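Local coordinates for tailspike protein (PDB 3RIQ), which probably recognises the Salmonella lipopolysaccharide receptor for phage 9NA and cleaves its O-antigen polysaccharide as an endorhamnosidase, at residues Y92-F97 and Y122-N127; Q142-T147 and I185-G190; G217-F222 and Y241-S246; I270-C275 and R318-I323. One frame throughout, in Å; residues are numbered along the deposited sequence.

Contact 1 (Y92-F97 and Y122-N127); sequences YTVYRF and YKPNVN
The Tyr122 ring takes Val94 CG1 over one face, with the methyl 3.8 Å from the ring centroid and 19° off the normal, a CH-pi contact displaced toward the CE1-CZ rim. At its phenol end the ring meets the edge of the Arg96 guanidinium: Arg96 NE donates to Tyr122 OH over 2.9 Å in a nearly straight bond (170°). OH lies close to the guanidinium plane, while ring and guanidinium are turned 33° against each other. Asp128 also binds Tyr122 OH and pairs with Arg96 NH2, and Asp130 pairs with NH1, so two carboxylates fix the arginine end. The backbones of Val94 and Tyr122 form a single antiparallel hydrogen-bonded pair, with Val94 N to Tyr122 O at 2.8 Å and Tyr122 N to Val94 O at 3.2 Å. This bridge lies in the long excursion between strands 79-87 and 146-151 of the right-handed beta-helix, beside helix 107-112, which also touches Val94 and Arg96. Beyond the bridge, Pro124 CD rests 3.5 Å from Tyr92 O, and Asn125 OD1 accepts from Asn127 N at 3.0 Å in an Asx turn.

Contact 2 (Q142-T147 and I185-G190); sequences QVAGAT and IAWESG
Gly145 CA sits over the Trp187 indole, 3.5 Å from the centroid of the five-membered ring and only 7° off the normal, a CH-pi contact over the centre of the face. The glycine brings no side chain to this tight spot, so its backbone can settle directly on the ring. Next to it, over the same face, Ala144 C lies nearer the rim, and Ala144 CB touches Trp187 CH2 at 3.8 Å. Trp187 points toward 142-147, with CG anti to the backbone N (chi1 177°); Pro91 and Lys123 also pack on the indole. The other end of the contact, at the exposed Glu188, is looser. Thr147 OG1 and Glu188 OE2 are 4.5 Å apart and are joined through a water, 2.7 Å from Thr147 OG1, that donates to Glu188 OE2 over 2.8 Å; this water sits at the edge of the indole, in its plane. Glu188 OE1 is engaged by Lys123 in a salt bridge. In the parallel beta-helix, strand 166-171 pairs between strands 146-151 and 184-194. With no direct hydrogen bond across it, the contact rests on dispersion and CH-pi attraction at the indole and on water-mediated polarity at the other end.

Contact 3 (G217-F222 and Y241-S246); sequences GSAVLF and YRVGES
Gly217 O is gripped by the backbone of 241-246: Glu245 N donates to it over 2.9 Å, coming from above the carbonyl plane (47° out of it), while Val243 CB presses on the same oxygen at 3.3 Å. One residue along, the Ser218 side chain takes over the role of a backbone acceptor. Ser246 N donates to Ser218 OG at 3.2 Å (N-H...O 154°), and the CA-H of Ser218 faces Ser246 O, with CA and O 3.1 Å apart. Ser218 OG lies beside its own backbone N and anti to its carbonyl carbon (chi1 -60°), the position in which it meets the amide of Ser246. A water 2.9 Å from Ser218 OG leads on toward the Glu245 carboxylate, but that last link is weak and concerns a side chain modelled in two conformers. On the apolar flank Ala219 CB meets Val243 CG1 at 4.1 Å, and the other methyl, CG2, leans over Gly217 O at 3.5 Å.

The next shell holds both segments in place. Ser189 OG bonds Ser218 N, the amide of Asp278 binds Ser246 OG, and Cys275 packs against Val243. Ahead of the contact Arg242 makes a cation-pi contact with Phe97 and hydrogen bonds to Tyr214 and Gln274.

The contact joins equivalent corners of two successive coils of the parallel beta-helix: segment 217-222 leads from strand 211-214 into strand 220-223, and the loop at 241-246 leads from strand 238-241 toward strand 249-250.

Contact 4 (I270-C275 and R318-I323); sequences ITTIQC and RDCMGI
Gln274 and Arg318 run side by side and point the same way, with Arg318 NH2 3.7 Å from Gln274 CD and the amide and guanidinium planes inclined by 45°. The arginine reaches this position through a bend at chi3 (75°), which sets NE off the otherwise extended chain; Glu341 holds its NH1 in a salt bridge. Asp319 crosses Gln274 at a slant. Gln274 NE2 donates to Asp319 OD2 over 2.9 Å, meeting the anti side of the oxygen from out of the carboxylate plane (30°). Both polar ends have further partners: Arg242 NE donates to Gln274 OE1, and Asp319 OD1 is held by His343 and Lys366. On another flank the thiols of Cys275 and Cys320 lie with their SG atoms 3.4 Å apart, too far for a disulfide, and Thr272 CG2 touches Cys320 SG at 3.8 Å. The strand ends pair in parallel at Ile273 and Arg318; past them the closest CA atoms are those of Gln274 and Cys320. Arg318 N bonds Thr272 O and Gln274 N bonds Arg318 O, and past the strand end Met321 N reaches Cys275 O at 3.0 Å. Gln274 and Asp319 both take left-handed backbone angles, so the two chains turn alike. Equivalent corners of neighbouring coils lying on one another, here with cysteine against cysteine, are what a right-handed parallel beta-helix produces.

In the fold
Contacts 3 and 4 are successive corners of the beta-helix, their centres 10 Å apart, and Arg242 N bonds Ile273 O at 2.8 Å between them. Contact 2 lies 12 Å from contact 3 (centre to centre) on an earlier part of the coil, tied to it by Glu188 O and Gly217 N at 3.0 Å; contacts 2 and 4 do not touch, their nearest atoms being about 11 Å apart. Contact 1, in the excursion 88-145, leans on all three: Lys123 NZ pairs with Glu188 OE1 at 3.0 Å, Tyr95 OH meets Arg242 NH1 at 3.1 Å, and Phe97 CE1 packs on Gln274 CD at 3.5 Å. Residues of contacts 3 and 4 also touch the second subunit of the trimer.

Contact 1 (Y92-F97 and Y122-N127)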
# COMPACT_ATOMS: atom_id res chain seq x y z
N TYR A 92 -39.03 10.32 -2.45
CA TYR A 92 -39.07 9.23 -1.48
C TYR A 92 -37.79 8.43 -1.62
O TYR A 92 -37.40 8.07 -2.75
CB TYR A 92 -40.28 8.32 -1.75
CG TYR A 92 -41.59 8.98 -1.39
CD1 TYR A 92 -42.10 8.88 -0.07
CD2 TYR A 92 -42.32 9.71 -2.32
CE1 TYR A 92 -43.32 9.49 0.27
CE2 TYR A 92 -43.50 10.32 -1.98
CZ TYR A 92 -44.00 10.21 -0.68
OH TYR A 92 -45.20 10.82 -0.37
N THR A 93 -37.11 8.17 -0.50
CA THR A 93 -35.93 7.32 -0.52
C THR A 93 -36.06 6.17 0.44
O THR A 93 -36.76 6.27 1.46
CB THR A 93 -34.61 8.07 -0.19
OG1 THR A 93 -34.62 8.54 1.17
CG2 THR A 93 -34.41 9.24 -1.18
N VAL A 94 -35.41 5.05 0.11
CA VAL A 94 -35.25 3.92 1.06
C VAL A 94 -33.96 4.10 1.87
O VAL A 94 -32.93 4.49 1.30
CB VAL A 94 -35.30 2.54 0.31
CG1 VAL A 94 -34.15 2.36 -0.72
CG2 VAL A 94 -35.26 1.38 1.32
N TYR A 95 -34.03 3.91 3.19
CA TYR A 95 -32.89 4.09 4.08
C TYR A 95 -32.63 2.80 4.82
O TYR A 95 -33.40 2.41 5.70
CB TYR A 95 -33.16 5.24 5.05
CG TYR A 95 -31.93 5.58 5.89
CD1 TYR A 95 -30.76 6.02 5.29
CD2 TYR A 95 -31.96 5.47 7.27
CE1 TYR A 95 -29.64 6.31 6.05
CE2 TYR A 95 -30.83 5.79 8.07
CZ TYR A 95 -29.66 6.21 7.42
OH TYR A 95 -28.54 6.53 8.14
N ARG A 96 -31.55 2.12 4.44
CA ARG A 96 -31.37 0.71 4.88
C ARG A 96 -30.55 0.54 6.17
O ARG A 96 -29.94 -0.51 6.37
CB ARG A 96 -30.70 -0.10 3.75
CG ARG A 96 -31.58 -0.29 2.50
CD ARG A 96 -30.89 -1.11 1.44
NE ARG A 96 -31.78 -1.44 0.32
CZ ARG A 96 -32.73 -2.39 0.34
NH1 ARG A 96 -32.91 -3.14 1.44
NH2 ARG A 96 -33.49 -2.61 -0.72
N PHE A 97 -30.51 1.57 7.02
CA PHE A 97 -29.63 1.59 8.20
C PHE A 97 -30.37 1.99 9.47
O PHE A 97 -31.33 2.75 9.44
CB PHE A 97 -28.39 2.47 7.95
CG PHE A 97 -27.66 2.07 6.70
CD1 PHE A 97 -26.71 1.04 6.72
CD2 PHE A 97 -28.02 2.64 5.46
CE1 PHE A 97 -26.10 0.60 5.55
CE2 PHE A 97 -27.42 2.22 4.28
CZ PHE A 97 -26.45 1.17 4.33
N TYR A 122 -31.68 6.36 -0.98
CA TYR A 122 -31.77 6.48 -2.45
C TYR A 122 -33.16 6.07 -2.93
O TYR A 122 -33.91 5.40 -2.21
CB TYR A 122 -30.66 5.64 -3.13
CG TYR A 122 -30.77 4.16 -2.87
CD1 TYR A 122 -31.61 3.36 -3.66
CD2 TYR A 122 -30.03 3.55 -1.84
CE1 TYR A 122 -31.73 1.97 -3.43
CE2 TYR A 122 -30.16 2.17 -1.58
CZ TYR A 122 -31.01 1.39 -2.37
OH TYR A 122 -31.12 0.04 -2.13
N LYS A 123 -33.50 6.44 -4.16
CA LYS A 123 -34.83 6.11 -4.68
C LYS A 123 -35.01 4.59 -4.90
O LYS A 123 -34.19 3.94 -5.53
CB LYS A 123 -35.16 6.87 -5.98
CG LYS A 123 -34.15 6.71 -7.09
CD LYS A 123 -34.83 6.54 -8.45
CE LYS A 123 -33.81 6.74 -9.54
NZ LYS A 123 -34.42 6.61 -10.93
N PRO A 124 -36.10 4.03 -4.38
CA PRO A 124 -36.35 2.62 -4.59
C PRO A 124 -36.48 2.27 -6.06
O PRO A 124 -36.99 3.08 -6.85
CB PRO A 124 -37.71 2.39 -3.92
CG PRO A 124 -37.86 3.45 -2.99
CD PRO A 124 -37.10 4.65 -3.52
N ASN A 125 -35.99 1.09 -6.41
CA ASN A 125 -35.93 0.65 -7.81
C ASN A 125 -35.90 -0.87 -7.93
O ASN A 125 -35.97 -1.56 -6.91
CB ASN A 125 -34.72 1.24 -8.51
CG ASN A 125 -33.42 0.67 -7.99
OD1 ASN A 125 -32.86 -0.28 -8.55
ND2 ASN A 125 -32.96 1.22 -6.88
N VAL A 126 -35.76 -1.38 -9.16
CA VAL A 126 -35.90 -2.82 -9.44
C VAL A 126 -34.87 -3.71 -8.76
O VAL A 126 -35.15 -4.88 -8.51
CB VAL A 126 -35.89 -3.14 -10.98
CG1 VAL A 126 -37.05 -2.46 -11.67
CG2 VAL A 126 -34.56 -2.77 -11.65
N ASN A 127 -33.67 -3.18 -8.50
CA ASN A 127 -32.64 -3.94 -7.84
C ASN A 127 -32.96 -4.15 -6.34
O ASN A 127 -32.22 -4.87 -5.63
CB ASN A 127 -31.28 -3.25 -8.03
CG ASN A 127 -30.78 -3.31 -9.47
OD1 ASN A 127 -31.12 -4.24 -10.24
ND2 ASN A 127 -29.95 -2.33 -9.85

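Contact 2 (Q142-T147 and I185-G190)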
# COMPACT_ATOMS: atom_id res chain seq x y z
N GLN A 142 -42.77 8.26 -8.88
CA GLN A 142 -42.29 9.60 -8.53
C GLN A 142 -41.38 10.20 -9.61
O GLN A 142 -40.63 9.47 -10.23
CB GLN A 142 -41.59 9.59 -7.18
CG GLN A 142 -40.28 8.81 -7.14
CD GLN A 142 -39.59 8.96 -5.81
OE1 GLN A 142 -39.79 9.97 -5.11
NE2 GLN A 142 -38.78 7.95 -5.43
N VAL A 143 -41.47 11.52 -9.78
CA VAL A 143 -40.66 12.31 -10.73
C VAL A 143 -39.79 13.28 -9.93
O VAL A 143 -40.29 14.21 -9.29
CB VAL A 143 -41.59 13.11 -11.68
CG1 VAL A 143 -40.80 13.98 -12.64
CG2 VAL A 143 -42.46 12.15 -12.47
N ALA A 144 -38.48 13.06 -9.99
CA ALA A 144 -37.54 13.80 -9.16
C ALA A 144 -36.15 13.55 -9.72
O ALA A 144 -35.98 12.71 -10.60
CB ALA A 144 -37.59 13.28 -7.69
N GLY A 145 -35.16 14.25 -9.18
CA GLY A 145 -33.74 14.02 -9.53
C GLY A 145 -33.28 14.94 -10.63
O GLY A 145 -33.99 15.09 -11.62
N ALA A 146 -32.10 15.54 -10.46
CA ALA A 146 -31.55 16.51 -11.41
C ALA A 146 -30.28 15.94 -12.03
O ALA A 146 -29.27 15.74 -11.33
CB ALA A 146 -31.22 17.82 -10.66
N THR A 147 -30.32 15.72 -13.35
CA THR A 147 -29.16 15.20 -14.08
C THR A 147 -28.67 16.21 -15.11
O THR A 147 -29.46 16.70 -15.95
CB THR A 147 -29.54 13.87 -14.79
OG1 THR A 147 -30.03 12.97 -13.80
CG2 THR A 147 -28.35 13.24 -15.49
N ILE A 185 -24.77 14.10 -3.08
CA ILE A 185 -25.79 13.08 -2.80
C ILE A 185 -26.36 12.72 -4.17
O ILE A 185 -27.06 13.56 -4.81
CB ILE A 185 -26.85 13.63 -1.86
CG1 ILE A 185 -26.20 14.13 -0.56
CG2 ILE A 185 -27.93 12.58 -1.61
CD1 ILE A 185 -27.03 15.10 0.19
N ALA A 186 -26.03 11.52 -4.66
CA ALA A 186 -26.36 11.12 -6.03
C ALA A 186 -27.83 10.78 -6.21
O ALA A 186 -28.58 10.60 -5.22
CB ALA A 186 -25.47 9.91 -6.41
N TRP A 187 -28.26 10.74 -7.47
CA TRP A 187 -29.65 10.32 -7.79
C TRP A 187 -29.67 8.85 -8.30
O TRP A 187 -30.29 7.99 -7.68
CB TRP A 187 -30.23 11.28 -8.82
CG TRP A 187 -31.61 10.91 -9.27
CD1 TRP A 187 -32.04 10.71 -10.57
CD2 TRP A 187 -32.77 10.69 -8.43
NE1 TRP A 187 -33.39 10.40 -10.57
CE2 TRP A 187 -33.86 10.39 -9.29
CE3 TRP A 187 -32.99 10.76 -7.05
CZ2 TRP A 187 -35.15 10.13 -8.80
CZ3 TRP A 187 -34.24 10.49 -6.56
CH2 TRP A 187 -35.32 10.20 -7.43
N GLU A 188 -28.96 8.59 -9.39
CA GLU A 188 -28.79 7.26 -9.96
C GLU A 188 -27.30 6.91 -9.76
O GLU A 188 -26.84 6.86 -8.61
CB GLU A 188 -29.29 7.23 -11.42
CG GLU A 188 -30.80 7.37 -11.45
CD GLU A 188 -31.40 7.68 -12.81
OE1 GLU A 188 -32.43 7.05 -13.12
OE2 GLU A 188 -30.89 8.56 -13.54
N SER A 189 -26.57 6.64 -10.83
CA SER A 189 -25.11 6.58 -10.68
C SER A 189 -24.59 8.02 -10.56
O SER A 189 -25.12 8.93 -11.19
CB SER A 189 -24.48 5.85 -11.85
OG SER A 189 -24.75 4.46 -11.77
N GLY A 190 -23.57 8.25 -9.74
CA GLY A 190 -23.11 9.64 -9.51
C GLY A 190 -22.52 10.30 -10.75
O GLY A 190 -22.98 11.37 -11.20
O HOH W 1 -28.99 10.53 -13.08

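Contact 3 (G217-F222 and Y241-S246)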
# COMPACT_ATOMS: atom_id res chain seq x y z
N GLY A 217 -27.63 3.97 -8.06
CA GLY A 217 -26.67 3.30 -8.94
C GLY A 217 -25.30 3.11 -8.30
O GLY A 217 -25.18 2.87 -7.08
N SER A 218 -24.25 3.27 -9.12
CA SER A 218 -22.88 3.08 -8.67
C SER A 218 -22.22 4.46 -8.63
O SER A 218 -22.63 5.35 -9.39
CB SER A 218 -22.14 2.12 -9.61
OG SER A 218 -22.77 0.83 -9.64
N ALA A 219 -21.23 4.68 -7.76
CA ALA A 219 -20.75 6.06 -7.64
C ALA A 219 -20.21 6.58 -8.98
O ALA A 219 -20.49 7.73 -9.38
CB ALA A 219 -19.71 6.21 -6.55
N VAL A 220 -19.44 5.73 -9.67
CA VAL A 220 -18.97 6.03 -11.03
C VAL A 220 -19.27 4.83 -11.87
O VAL A 220 -19.03 3.69 -11.43
CB VAL A 220 -17.44 6.36 -11.07
CG1 VAL A 220 -17.06 6.81 -12.48
CG2 VAL A 220 -17.05 7.42 -10.02
N LEU A 221 -19.78 5.07 -13.09
CA LEU A 221 -20.19 4.00 -14.00
C LEU A 221 -19.58 4.22 -15.39
O LEU A 221 -19.67 5.35 -15.94
CB LEU A 221 -21.72 3.98 -14.10
CG LEU A 221 -22.31 2.96 -15.09
CD1 LEU A 221 -22.07 1.55 -14.60
CD2 LEU A 221 -23.78 3.20 -15.26
N PHE A 222 -18.92 3.20 -15.92
CA PHE A 222 -18.30 3.23 -17.27
C PHE A 222 -19.07 2.36 -18.26
O PHE A 222 -19.39 1.20 -17.95
CB PHE A 222 -16.85 2.73 -17.22
CG PHE A 222 -15.93 3.63 -16.44
CD1 PHE A 222 -15.21 4.65 -17.06
CD2 PHE A 222 -15.85 3.52 -15.05
CE1 PHE A 222 -14.40 5.52 -16.33
CE2 PHE A 222 -15.03 4.39 -14.32
CZ PHE A 222 -14.32 5.39 -14.95
N TYR A 241 -19.90 6.03 -0.81
CA TYR A 241 -20.60 5.79 0.47
C TYR A 241 -22.07 5.46 0.29
O TYR A 241 -22.84 6.31 -0.19
CB TYR A 241 -20.48 7.07 1.32
CG TYR A 241 -21.30 7.07 2.60
CD1 TYR A 241 -21.10 6.11 3.62
CD2 TYR A 241 -22.26 8.07 2.81
CE1 TYR A 241 -21.85 6.14 4.81
CE2 TYR A 241 -23.03 8.12 4.00
CZ TYR A 241 -22.79 7.14 4.99
OH TYR A 241 -23.49 7.16 6.19
N ARG A 242 -22.44 4.24 0.65
CA ARG A 242 -23.87 3.82 0.66
C ARG A 242 -24.62 4.00 -0.67
O ARG A 242 -25.84 4.34 -0.70
CB ARG A 242 -24.63 4.50 1.81
CG ARG A 242 -24.21 3.92 3.15
CD ARG A 242 -24.93 4.63 4.28
NE ARG A 242 -24.60 4.03 5.57
CZ ARG A 242 -25.14 4.45 6.71
NH1 ARG A 242 -26.09 5.40 6.68
NH2 ARG A 242 -24.80 3.86 7.85
N VAL A 243 -23.91 3.73 -1.76
CA VAL A 243 -24.62 3.71 -3.05
C VAL A 243 -25.55 2.48 -3.13
O VAL A 243 -25.36 1.45 -2.45
CB VAL A 243 -23.66 3.79 -4.28
CG1 VAL A 243 -22.77 5.02 -4.12
CG2 VAL A 243 -22.84 2.53 -4.46
N GLY A 244 -26.57 2.60 -3.97
CA GLY A 244 -27.58 1.52 -4.10
C GLY A 244 -27.10 0.33 -4.94
O GLY A 244 -27.71 -0.77 -4.84
N GLU A 245 -26.04 0.51 -5.72
CA GLU A 245 -25.48 -0.61 -6.48
C GLU A 245 -24.04 -0.86 -6.01
O GLU A 245 -23.84 -1.21 -4.84
CB GLU A 245 -25.64 -0.39 -8.01
CG GLU A 245 -27.12 -0.50 -8.41
CD GLU A 245 -27.38 -0.56 -9.91
OE1 GLU A 245 -26.53 -1.10 -10.65
OE2 GLU A 245 -28.46 -0.08 -10.33
N SER A 246 -23.06 -0.70 -6.88
CA SER A 246 -21.68 -1.06 -6.53
C SER A 246 -20.77 0.17 -6.36
O SER A 246 -21.04 1.24 -6.91
CB SER A 246 -21.12 -2.04 -7.54
OG SER A 246 -21.78 -3.29 -7.47
O HOH W 2 -24.84 1.21 -11.67

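Contact 4 (I270-C275 and R318-I323)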
# COMPACT_ATOMS: atom_id res chain seq x y z
N ILE A 270 -9.77 3.30 -3.87
CA ILE A 270 -11.20 3.47 -3.74
C ILE A 270 -11.57 2.88 -2.39
O ILE A 270 -11.17 1.77 -2.07
CB ILE A 270 -11.96 2.78 -4.86
CG1 ILE A 270 -11.55 3.37 -6.22
CG2 ILE A 270 -13.52 2.88 -4.61
CD1 ILE A 270 -12.05 2.64 -7.42
N THR A 271 -12.31 3.66 -1.59
CA THR A 271 -12.84 3.24 -0.29
C THR A 271 -14.34 3.13 -0.46
O THR A 271 -15.00 4.16 -0.70
CB THR A 271 -12.55 4.33 0.79
OG1 THR A 271 -11.14 4.50 0.90
CG2 THR A 271 -13.18 3.97 2.13
N THR A 272 -14.89 1.92 -0.31
CA THR A 272 -16.35 1.74 -0.48
C THR A 272 -16.95 1.33 0.84
O THR A 272 -16.51 0.34 1.44
CB THR A 272 -16.69 0.68 -1.52
OG1 THR A 272 -16.09 1.03 -2.76
CG2 THR A 272 -18.22 0.58 -1.70
N ILE A 273 -17.89 2.12 1.31
CA ILE A 273 -18.54 1.87 2.60
C ILE A 273 -20.02 1.53 2.42
O ILE A 273 -20.77 2.38 1.95
CB ILE A 273 -18.42 3.13 3.50
CG1 ILE A 273 -16.92 3.45 3.79
CG2 ILE A 273 -19.25 2.95 4.80
CD1 ILE A 273 -16.64 4.87 4.42
N GLN A 274 -20.43 0.31 2.79
CA GLN A 274 -21.85 -0.08 2.84
C GLN A 274 -22.62 0.15 1.54
O GLN A 274 -23.76 0.62 1.57
CB GLN A 274 -22.56 0.57 4.02
CG GLN A 274 -22.01 0.06 5.36
CD GLN A 274 -22.70 0.73 6.54
OE1 GLN A 274 -22.89 1.97 6.57
NE2 GLN A 274 -23.09 -0.08 7.51
N CYS A 275 -22.03 -0.19 0.39
CA CYS A 275 -22.86 -0.24 -0.84
C CYS A 275 -23.79 -1.47 -0.77
O CYS A 275 -23.53 -2.41 -0.00
CB CYS A 275 -22.02 -0.27 -2.11
SG CYS A 275 -20.92 -1.72 -2.26
N ARG A 318 -15.87 -1.87 3.17
CA ARG A 318 -16.34 -2.26 4.51
C ARG A 318 -17.84 -2.44 4.55
O ARG A 318 -18.60 -1.51 4.19
CB ARG A 318 -15.92 -1.21 5.56
CG ARG A 318 -16.20 -1.65 7.01
CD ARG A 318 -16.12 -0.48 8.06
NE ARG A 318 -17.31 0.40 8.00
CZ ARG A 318 -18.47 0.13 8.60
NH1 ARG A 318 -18.61 -1.01 9.26
NH2 ARG A 318 -19.51 0.98 8.49
N ASP A 319 -18.26 -3.62 5.02
CA ASP A 319 -19.68 -3.93 5.30
C ASP A 319 -20.58 -3.74 4.04
O ASP A 319 -21.73 -3.26 4.15
CB ASP A 319 -20.17 -3.08 6.51
CG ASP A 319 -21.42 -3.63 7.19
OD1 ASP A 319 -21.75 -4.85 7.05
OD2 ASP A 319 -22.10 -2.82 7.88
N CYS A 320 -20.06 -4.14 2.89
CA CYS A 320 -20.83 -4.12 1.67
C CYS A 320 -21.76 -5.33 1.63
O CYS A 320 -21.37 -6.43 2.04
CB CYS A 320 -19.88 -4.13 0.48
SG CYS A 320 -18.89 -2.56 0.40
N MET A 321 -23.00 -5.12 1.17
CA MET A 321 -24.00 -6.18 1.21
C MET A 321 -23.76 -7.28 0.18
O MET A 321 -24.19 -8.44 0.38
CB MET A 321 -25.39 -5.56 1.08
CG MET A 321 -26.57 -6.53 1.19
SD MET A 321 -26.64 -7.55 2.70
CE MET A 321 -27.16 -6.34 3.94
N GLY A 322 -23.05 -6.94 -0.89
CA GLY A 322 -22.67 -7.89 -1.94
C GLY A 322 -21.28 -8.46 -1.68
O GLY A 322 -20.89 -8.76 -0.51
N ILE A 323 -20.53 -8.63 -2.76
CA ILE A 323 -19.17 -9.16 -2.70
C ILE A 323 -18.22 -8.04 -2.34
O ILE A 323 -18.42 -6.89 -2.74
CB ILE A 323 -18.81 -9.83 -4.05
CG1 ILE A 323 -19.75 -11.02 -4.29
CG2 ILE A 323 -17.33 -10.27 -4.13
CD1 ILE A 323 -19.64 -11.63 -5.71